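Alanine racemase 1 (Caldanaerobacter subterraneus subsp. tengcongensis MB4, PDB 4Y2W) belongs to the alanine racemase family, whose chains combine an N-terminal TIM barrel with a C-terminal domain built largely of beta strands. Local coordinates at residues 15-20 and 243-248; 249-254 and 332-337; 256-261 and 280-285. The protein carries 1 engineered substitution. One frame throughout, in Å; residues are numbered along the deposited sequence.

Interaction 1 of 3, residues 15-20 and 243-248; sequences LDAITH and ELRETL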
# COMPACT_ATOMS: atom_id res chain seq x y z
N LEU A 15 -18.68 10.25 2.06
CA LEU A 15 -18.35 11.38 2.93
C LEU A 15 -19.45 11.69 3.94
O LEU A 15 -19.15 12.03 5.08
CB LEU A 15 -18.06 12.62 2.08
CG LEU A 15 -16.80 12.52 1.21
CD1 LEU A 15 -16.84 13.56 0.11
CD2 LEU A 15 -15.54 12.64 2.05
N ASP A 16 -20.71 11.57 3.52
CA ASP A 16 -21.85 11.80 4.42
C ASP A 16 -21.95 10.76 5.55
O ASP A 16 -22.56 11.01 6.58
CB ASP A 16 -23.17 11.88 3.64
CG ASP A 16 -23.44 10.64 2.80
OD1 ASP A 16 -22.83 10.49 1.73
OD2 ASP A 16 -24.30 9.83 3.21
N ALA A 17 -21.35 9.58 5.34
CA ALA A 17 -21.26 8.56 6.38
C ALA A 17 -20.16 8.86 7.39
O ALA A 17 -20.28 8.51 8.57
CB ALA A 17 -21.03 7.19 5.75
N ILE A 18 -19.08 9.49 6.93
CA ILE A 18 -17.99 9.90 7.82
C ILE A 18 -18.44 11.07 8.71
O ILE A 18 -18.17 11.08 9.91
CB ILE A 18 -16.73 10.30 7.01
CG1 ILE A 18 -16.19 9.10 6.25
CG2 ILE A 18 -15.65 10.87 7.93
CD1 ILE A 18 -15.24 9.46 5.12
N THR A 19 -19.12 12.04 8.11
CA THR A 19 -19.66 13.18 8.87
C THR A 19 -20.71 12.70 9.88
O THR A 19 -20.79 13.23 10.98
CB THR A 19 -20.30 14.25 7.95
OG1 THR A 19 -21.31 13.66 7.13
CG2 THR A 19 -19.25 14.90 7.07
N HIS A 20 -21.50 11.70 9.49
CA HIS A 20 -22.46 11.09 10.41
C HIS A 20 -21.78 10.45 11.61
O HIS A 20 -22.16 10.70 12.75
CB HIS A 20 -23.31 10.04 9.70
CG HIS A 20 -24.15 9.22 10.63
ND1 HIS A 20 -25.47 9.50 10.88
CD2 HIS A 20 -23.84 8.14 11.39
CE1 HIS A 20 -25.95 8.62 11.74
NE2 HIS A 20 -24.98 7.79 12.06
N GLU A 243 -24.10 4.46 16.61
CA GLU A 243 -24.65 3.89 15.38
C GLU A 243 -23.80 4.31 14.18
O GLU A 243 -23.96 5.41 13.65
CB GLU A 243 -26.09 4.36 15.17
CG GLU A 243 -26.79 3.69 14.00
CD GLU A 243 -27.48 4.67 13.06
OE1 GLU A 243 -27.46 4.43 11.83
OE2 GLU A 243 -28.03 5.68 13.54
N LEU A 244 -22.91 3.43 13.74
CA LEU A 244 -21.99 3.74 12.64
C LEU A 244 -22.59 3.37 11.29
O LEU A 244 -23.33 2.40 11.17
CB LEU A 244 -20.65 3.02 12.84
CG LEU A 244 -19.88 3.39 14.11
CD1 LEU A 244 -18.66 2.50 14.29
CD2 LEU A 244 -19.47 4.86 14.10
N ARG A 245 -22.25 4.17 10.28
CA ARG A 245 -22.62 3.89 8.89
C ARG A 245 -21.38 3.51 8.08
O ARG A 245 -20.25 3.86 8.44
CB ARG A 245 -23.32 5.10 8.25
CG ARG A 245 -24.57 5.53 9.00
CD ARG A 245 -25.63 6.15 8.11
NE ARG A 245 -25.20 7.38 7.43
CZ ARG A 245 -24.75 7.46 6.17
NH1 ARG A 245 -24.65 6.38 5.40
NH2 ARG A 245 -24.40 8.65 5.68
N GLU A 246 -21.60 2.78 7.00
CA GLU A 246 -20.52 2.29 6.15
C GLU A 246 -19.91 3.45 5.38
O GLU A 246 -20.63 4.17 4.67
CB GLU A 246 -21.05 1.23 5.19
CG GLU A 246 -19.99 0.36 4.55
CD GLU A 246 -20.59 -0.71 3.67
OE1 GLU A 246 -20.61 -1.88 4.11
OE2 GLU A 246 -21.07 -0.39 2.56
N THR A 247 -18.60 3.63 5.52
CA THR A 247 -17.90 4.77 4.93
C THR A 247 -17.12 4.44 3.66
O THR A 247 -16.90 5.32 2.82
CB THR A 247 -16.92 5.40 5.94
OG1 THR A 247 -16.05 4.39 6.46
CG2 THR A 247 -17.67 6.05 7.08
N LEU A 248 -16.69 3.18 3.53
CA LEU A 248 -15.90 2.75 2.38
C LEU A 248 -16.44 1.48 1.75
O LEU A 248 -16.75 0.52 2.46
CB LEU A 248 -14.45 2.52 2.80
CG LEU A 248 -13.49 2.03 1.70
CD1 LEU A 248 -12.11 2.62 1.93
CD2 LEU A 248 -13.43 0.51 1.61
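Glu243 offers its backbone carbonyl to His20, whose NE2 donates to O of Glu243 over 3.0 Å in a somewhat bent bond (144° at the hydrogen). The oxygen lies in the plane of the ring, and the donor comes in almost in line with the C=O bond. Histidine suits this place because its rim can serve a carbonyl while a face still packs against carbon. That face is used two residues on, where CG of Arg245 stands over the imidazole, displaced toward the rim, in a CH-pi contact 3.9 Å from the ring centroid. Beyond CG the arginine bends at chi2 and chi3, and its guanidinium is turned 66° from the ring. NH2 of Arg245 reaches OD2 of Asp16 in a salt bridge of 2.7 Å that meets the carboxylate from above its plane. Ala17 covers one guanidinium face, its CB 3.7 Å from NH1 of Arg245; a small residue lets the flat group lie close to the helix. OD1 of Asp16 also receives a weak hydrogen bond from the backbone N of Asp377.

The contact sits at the junction of the two domains: helix 15-28 directly follows strand 10-14 of the mixed sheet, while 243-248 brings the chain back from strand 222-224, the last of the TIM barrel, to strand 248-260. The side chain of Glu246 leaves the backbone away from the helix, and its OE1 bonds to OG1 of Thr340; its carbonyl O lies against CB of Ala17. At Thr247, CG2 is anti to the carbonyl carbon and packs 3.5 Å from CG1 of Ile18. Threonine serves both needs here, since its methyl faces the apolar Ile18, which itself rests on Val51 and Leu55 of helix 48-58, while OG1 is hydrogen-bonded to the carbonyl O of Phe230.

Interaction 2 of 3, residues 249-254 and 332-337; sequences RFTTRV and GDEVVI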
# COMPACT_ATOMS: atom_id res chain seq x y z
N ARG A 249 -16.53 1.47 0.42
CA ARG A 249 -16.81 0.24 -0.33
C ARG A 249 -15.67 -0.04 -1.32
O ARG A 249 -15.47 0.71 -2.27
CB ARG A 249 -18.14 0.33 -1.06
CG ARG A 249 -19.36 0.43 -0.16
CD ARG A 249 -20.57 -0.24 -0.79
NE ARG A 249 -20.78 0.22 -2.17
CZ ARG A 249 -21.36 -0.48 -3.14
NH1 ARG A 249 -21.81 -1.71 -2.93
NH2 ARG A 249 -21.48 0.06 -4.35
N PHE A 250 -14.94 -1.12 -1.08
CA PHE A 250 -13.84 -1.54 -1.94
C PHE A 250 -14.43 -2.47 -2.99
O PHE A 250 -14.83 -3.59 -2.67
CB PHE A 250 -12.77 -2.24 -1.10
CG PHE A 250 -11.47 -2.51 -1.82
CD1 PHE A 250 -11.18 -1.96 -3.07
CD2 PHE A 250 -10.50 -3.30 -1.21
CE1 PHE A 250 -9.98 -2.22 -3.70
CE2 PHE A 250 -9.30 -3.56 -1.84
CZ PHE A 250 -9.03 -3.02 -3.08
N THR A 251 -14.48 -2.01 -4.24
CA THR A 251 -15.20 -2.72 -5.30
C THR A 251 -14.37 -2.92 -6.57
O THR A 251 -13.37 -2.23 -6.79
CB THR A 251 -16.50 -1.98 -5.67
OG1 THR A 251 -16.18 -0.83 -6.47
CG2 THR A 251 -17.25 -1.54 -4.42
N THR A 252 -14.80 -3.88 -7.39
CA THR A 252 -14.21 -4.12 -8.71
C THR A 252 -15.27 -4.66 -9.67
O THR A 252 -16.45 -4.72 -9.32
CB THR A 252 -13.02 -5.08 -8.64
OG1 THR A 252 -12.38 -5.14 -9.92
CG2 THR A 252 -13.45 -6.48 -8.23
N ARG A 253 -14.86 -5.04 -10.88
CA ARG A 253 -15.80 -5.45 -11.91
C ARG A 253 -15.44 -6.79 -12.55
O ARG A 253 -14.28 -7.19 -12.56
CB ARG A 253 -15.88 -4.39 -13.01
CG ARG A 253 -16.33 -3.02 -12.54
CD ARG A 253 -17.82 -2.96 -12.27
NE ARG A 253 -18.16 -1.84 -11.40
CZ ARG A 253 -19.38 -1.30 -11.27
NH1 ARG A 253 -20.41 -1.77 -11.97
NH2 ARG A 253 -19.55 -0.28 -10.45
N VAL A 254 -16.46 -7.46 -13.09
CA VAL A 254 -16.23 -8.69 -13.83
C VAL A 254 -15.63 -8.30 -15.18
O VAL A 254 -16.19 -7.49 -15.92
CB VAL A 254 -17.53 -9.51 -14.02
CG1 VAL A 254 -17.24 -10.78 -14.81
CG2 VAL A 254 -18.13 -9.87 -12.66
N GLY A 332 -18.86 -6.58 -16.38
CA GLY A 332 -19.10 -5.27 -15.79
C GLY A 332 -20.05 -5.27 -14.60
O GLY A 332 -20.45 -4.21 -14.12
N ASP A 333 -20.42 -6.46 -14.12
CA ASP A 333 -21.15 -6.56 -12.86
C ASP A 333 -20.21 -6.19 -11.72
O ASP A 333 -19.03 -6.56 -11.73
CB ASP A 333 -21.72 -7.96 -12.65
CG ASP A 333 -22.91 -8.26 -13.54
OD1 ASP A 333 -23.52 -7.30 -14.08
OD2 ASP A 333 -23.24 -9.46 -13.70
N GLU A 334 -20.73 -5.46 -10.75
CA GLU A 334 -19.95 -5.02 -9.60
C GLU A 334 -19.58 -6.21 -8.71
O GLU A 334 -20.40 -7.10 -8.48
CB GLU A 334 -20.75 -4.00 -8.79
CG GLU A 334 -20.04 -3.45 -7.57
CD GLU A 334 -20.89 -2.45 -6.81
OE1 GLU A 334 -20.37 -1.37 -6.46
OE2 GLU A 334 -22.08 -2.74 -6.59
N VAL A 335 -18.34 -6.21 -8.22
CA VAL A 335 -17.89 -7.21 -7.26
C VAL A 335 -17.34 -6.49 -6.03
O VAL A 335 -16.35 -5.77 -6.12
CB VAL A 335 -16.81 -8.13 -7.85
CG1 VAL A 335 -16.27 -9.08 -6.79
CG2 VAL A 335 -17.37 -8.90 -9.03
N VAL A 336 -17.99 -6.68 -4.89
CA VAL A 336 -17.61 -5.98 -3.66
C VAL A 336 -16.64 -6.83 -2.84
O VAL A 336 -16.88 -8.00 -2.57
CB VAL A 336 -18.86 -5.62 -2.81
CG1 VAL A 336 -18.46 -4.97 -1.49
CG2 VAL A 336 -19.76 -4.69 -3.60
N ILE A 337 -15.53 -6.21 -2.46
CA ILE A 337 -14.46 -6.85 -1.70
C ILE A 337 -14.60 -6.51 -0.21
O ILE A 337 -14.44 -7.38 0.65
CB ILE A 337 -13.09 -6.37 -2.19
CG1 ILE A 337 -12.96 -6.59 -3.70
CG2 ILE A 337 -11.97 -7.08 -1.44
CD1 ILE A 337 -11.98 -5.65 -4.38
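Thr252 and Val335 form a hydrogen-bonded antiparallel pair, with Thr252 N donating to Val335 O over 2.8 Å and Val335 N answering to Thr252 O. Their side chains lie side by side and point the same way, CG2 of Thr252 3.8 Å from CB of Val335. The ladder continues on both sides: Ile337 N bonds to Phe250 O, and Val254 N to Asp333 O. Past the strand proper, Gly332 N closes back on Val254 O at 2.9 Å. Glycine fits there because its positive phi would press a CB against the preceding carbonyl.

Where the chain turns a corner, CD1 of Ile337 stands over the centre of the Phe250 ring, 3.9 Å from the centroid, an apolar CH-pi contact. The face of Thr251, Arg253, Glu334 and Val336 is mixed and carries charged groups. Arg249 NH2 meets Glu334 OE1 in a salt bridge of 2.8 Å, the two flat groups turned 80° apart. With CG anti to the backbone N (chi1 -179°) and an extended chain beyond, the glutamate reaches Arg249; the charge of Arg253 is near, but no N-H of it points at OE1. The guanidinium of Arg253 lies with CB of Glu334 over its centre, and its NH1 gives a nearly straight bond (168°) to Gly332 O, 3.3 Å away in the guanidinium plane.

Second-shell residues hold these groups. Arg249 also bridges to Glu12 and donates to Thr340 O, while Thr252 OG1 bonds to Thr9 OG1. On the Thr252 face, Val335 rests on Leu301, Leu303 and Ile283. With one mostly apolar face and another where a salt bridge lies beside a second arginine, this is an antiparallel strand pair within the mixed sheet of the C-terminal domain of the alanine racemase fold.

Interaction 3 of 3, residues 256-261 and 280-285; sequences HLKDVP and IATIPV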
# COMPACT_ATOMS: atom_id res chain seq x y z
N HIS A 256 -13.87 -10.92 -17.19
CA HIS A 256 -13.85 -12.07 -18.07
C HIS A 256 -14.66 -13.22 -17.48
O HIS A 256 -14.57 -13.48 -16.29
CB HIS A 256 -12.41 -12.53 -18.31
CG HIS A 256 -12.29 -13.75 -19.17
ND1 HIS A 256 -12.86 -13.84 -20.42
CD2 HIS A 256 -11.65 -14.92 -18.96
CE1 HIS A 256 -12.58 -15.01 -20.94
NE2 HIS A 256 -11.84 -15.69 -20.08
N LEU A 257 -15.44 -13.88 -18.33
CA LEU A 257 -16.20 -15.08 -17.94
C LEU A 257 -15.88 -16.23 -18.88
O LEU A 257 -15.99 -16.09 -20.10
CB LEU A 257 -17.70 -14.79 -18.00
CG LEU A 257 -18.23 -13.70 -17.06
CD1 LEU A 257 -19.58 -13.19 -17.55
CD2 LEU A 257 -18.34 -14.23 -15.64
N LYS A 258 -15.47 -17.37 -18.32
CA LYS A 258 -15.31 -18.60 -19.11
C LYS A 258 -16.04 -19.78 -18.48
O LYS A 258 -16.15 -19.89 -17.26
CB LYS A 258 -13.84 -18.94 -19.34
CG LYS A 258 -12.94 -18.88 -18.11
CD LYS A 258 -11.70 -19.75 -18.28
CE LYS A 258 -10.44 -19.09 -17.74
NZ LYS A 258 -10.63 -18.46 -16.40
N ASP A 259 -16.53 -20.66 -19.35
CA ASP A 259 -17.12 -21.93 -18.96
C ASP A 259 -16.05 -22.99 -19.07
O ASP A 259 -15.41 -23.12 -20.11
CB ASP A 259 -18.27 -22.29 -19.90
CG ASP A 259 -19.49 -21.41 -19.70
OD1 ASP A 259 -20.31 -21.73 -18.81
OD2 ASP A 259 -19.63 -20.40 -20.42
N VAL A 260 -15.84 -23.76 -18.00
CA VAL A 260 -14.82 -24.81 -17.99
C VAL A 260 -15.40 -26.12 -17.45
O VAL A 260 -16.36 -26.09 -16.69
CB VAL A 260 -13.58 -24.42 -17.16
CG1 VAL A 260 -12.95 -23.15 -17.70
CG2 VAL A 260 -13.93 -24.26 -15.68
N PRO A 261 -14.80 -27.26 -17.84
CA PRO A 261 -15.24 -28.55 -17.33
C PRO A 261 -14.69 -28.84 -15.92
O PRO A 261 -14.04 -27.99 -15.32
CB PRO A 261 -14.66 -29.53 -18.34
CG PRO A 261 -13.39 -28.88 -18.77
CD PRO A 261 -13.68 -27.40 -18.78
N ILE A 280 -16.16 -19.47 -14.33
CA ILE A 280 -15.11 -18.73 -13.63
C ILE A 280 -15.05 -17.30 -14.14
O ILE A 280 -14.96 -17.06 -15.35
CB ILE A 280 -13.72 -19.38 -13.85
CG1 ILE A 280 -13.76 -20.86 -13.48
CG2 ILE A 280 -12.64 -18.64 -13.07
CD1 ILE A 280 -14.28 -21.14 -12.08
N ALA A 281 -15.10 -16.34 -13.22
CA ALA A 281 -14.90 -14.95 -13.58
C ALA A 281 -13.51 -14.51 -13.13
O ALA A 281 -12.99 -14.98 -12.12
CB ALA A 281 -15.97 -14.08 -12.95
N THR A 282 -12.91 -13.61 -13.90
CA THR A 282 -11.64 -12.99 -13.53
C THR A 282 -11.92 -11.53 -13.20
O THR A 282 -12.71 -10.86 -13.88
CB THR A 282 -10.62 -13.08 -14.68
OG1 THR A 282 -10.58 -14.42 -15.19
CG2 THR A 282 -9.24 -12.68 -14.21
N ILE A 283 -11.29 -11.02 -12.15
CA ILE A 283 -11.51 -9.65 -11.72
C ILE A 283 -10.17 -8.93 -11.58
O ILE A 283 -9.21 -9.48 -11.06
CB ILE A 283 -12.32 -9.58 -10.40
CG1 ILE A 283 -11.76 -10.54 -9.34
CG2 ILE A 283 -13.79 -9.90 -10.67
CD1 ILE A 283 -12.59 -10.60 -8.07
N PRO A 284 -10.11 -7.67 -12.05
CA PRO A 284 -8.83 -6.97 -12.12
C PRO A 284 -8.42 -6.35 -10.79
O PRO A 284 -8.14 -5.15 -10.72
CB PRO A 284 -9.10 -5.90 -13.18
CG PRO A 284 -10.54 -5.56 -12.97
CD PRO A 284 -11.22 -6.82 -12.52
N VAL A 285 -8.37 -7.17 -9.74
CA VAL A 285 -7.84 -6.76 -8.45
C VAL A 285 -6.92 -7.84 -7.91
O VAL A 285 -7.25 -9.03 -7.94
CB VAL A 285 -8.96 -6.42 -7.43
CG1 VAL A 285 -9.75 -7.67 -7.04
CG2 VAL A 285 -8.37 -5.74 -6.20
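The His256 ring turns an edge toward Thr282, whose OG1 lies in the ring plane 4.0 Å from CD2 of His256. Tyr107 of the second subunit meets the same imidazole edge-to-face, and Arg138 of that subunit packs on His256 too. A flat ring suits this place because its edge can meet Thr282 while it also packs against the tyrosine of the other chain.

Beneath these side chains runs regular antiparallel pairing. Thr282 N donates to His256 O at 2.9 Å, and Lys258 and Ile280 exchange two bonds, the one from Lys258 N to Ile280 O nearly straight at 169°. This is the outer part of the mixed sheet of the C-terminal domain, where strands 248-260 and 278-283 face the barrel domain of the partner in the dimer. Lys258 NZ passes 3.9 Å from CG2 of Ile280 and bonds to Gly137 O of the second subunit; Thr282 OG1 bonds to the carbonyl O of Arg138 there, and Arg138 is among the residues seen around a bound alanine. On the face of Leu257 and Ala281 the contact is apolar: CD2 of Leu257 lies 3.6 Å from CB of Ala281, whose small side chain also touches Val254 and Ile321.

Overall arrangement
The three contacts lie progressively farther from the chain's centre. Interaction 1, partly buried at the domain junction, joins a helix to an irregular segment and depends on side chains, through a salt bridge, a histidine-to-carbonyl hydrogen bond and a ring contact. Interactions 2 and 3 are buried and share strand 248-260, pairing it with 334-336 and 278-283 in one sheet. Their centres are about 14 Å apart, and they touch where Pro284 packs against Thr252 and Arg253. Backbone bonding dominates both, but the charged Arg249 and Glu334 of interaction 2 find partners within the chain, whereas Lys258 and Thr282 of interaction 3 reach the second subunit. Segment 243-248 of interaction 1 leads directly into 249-254 of interaction 2.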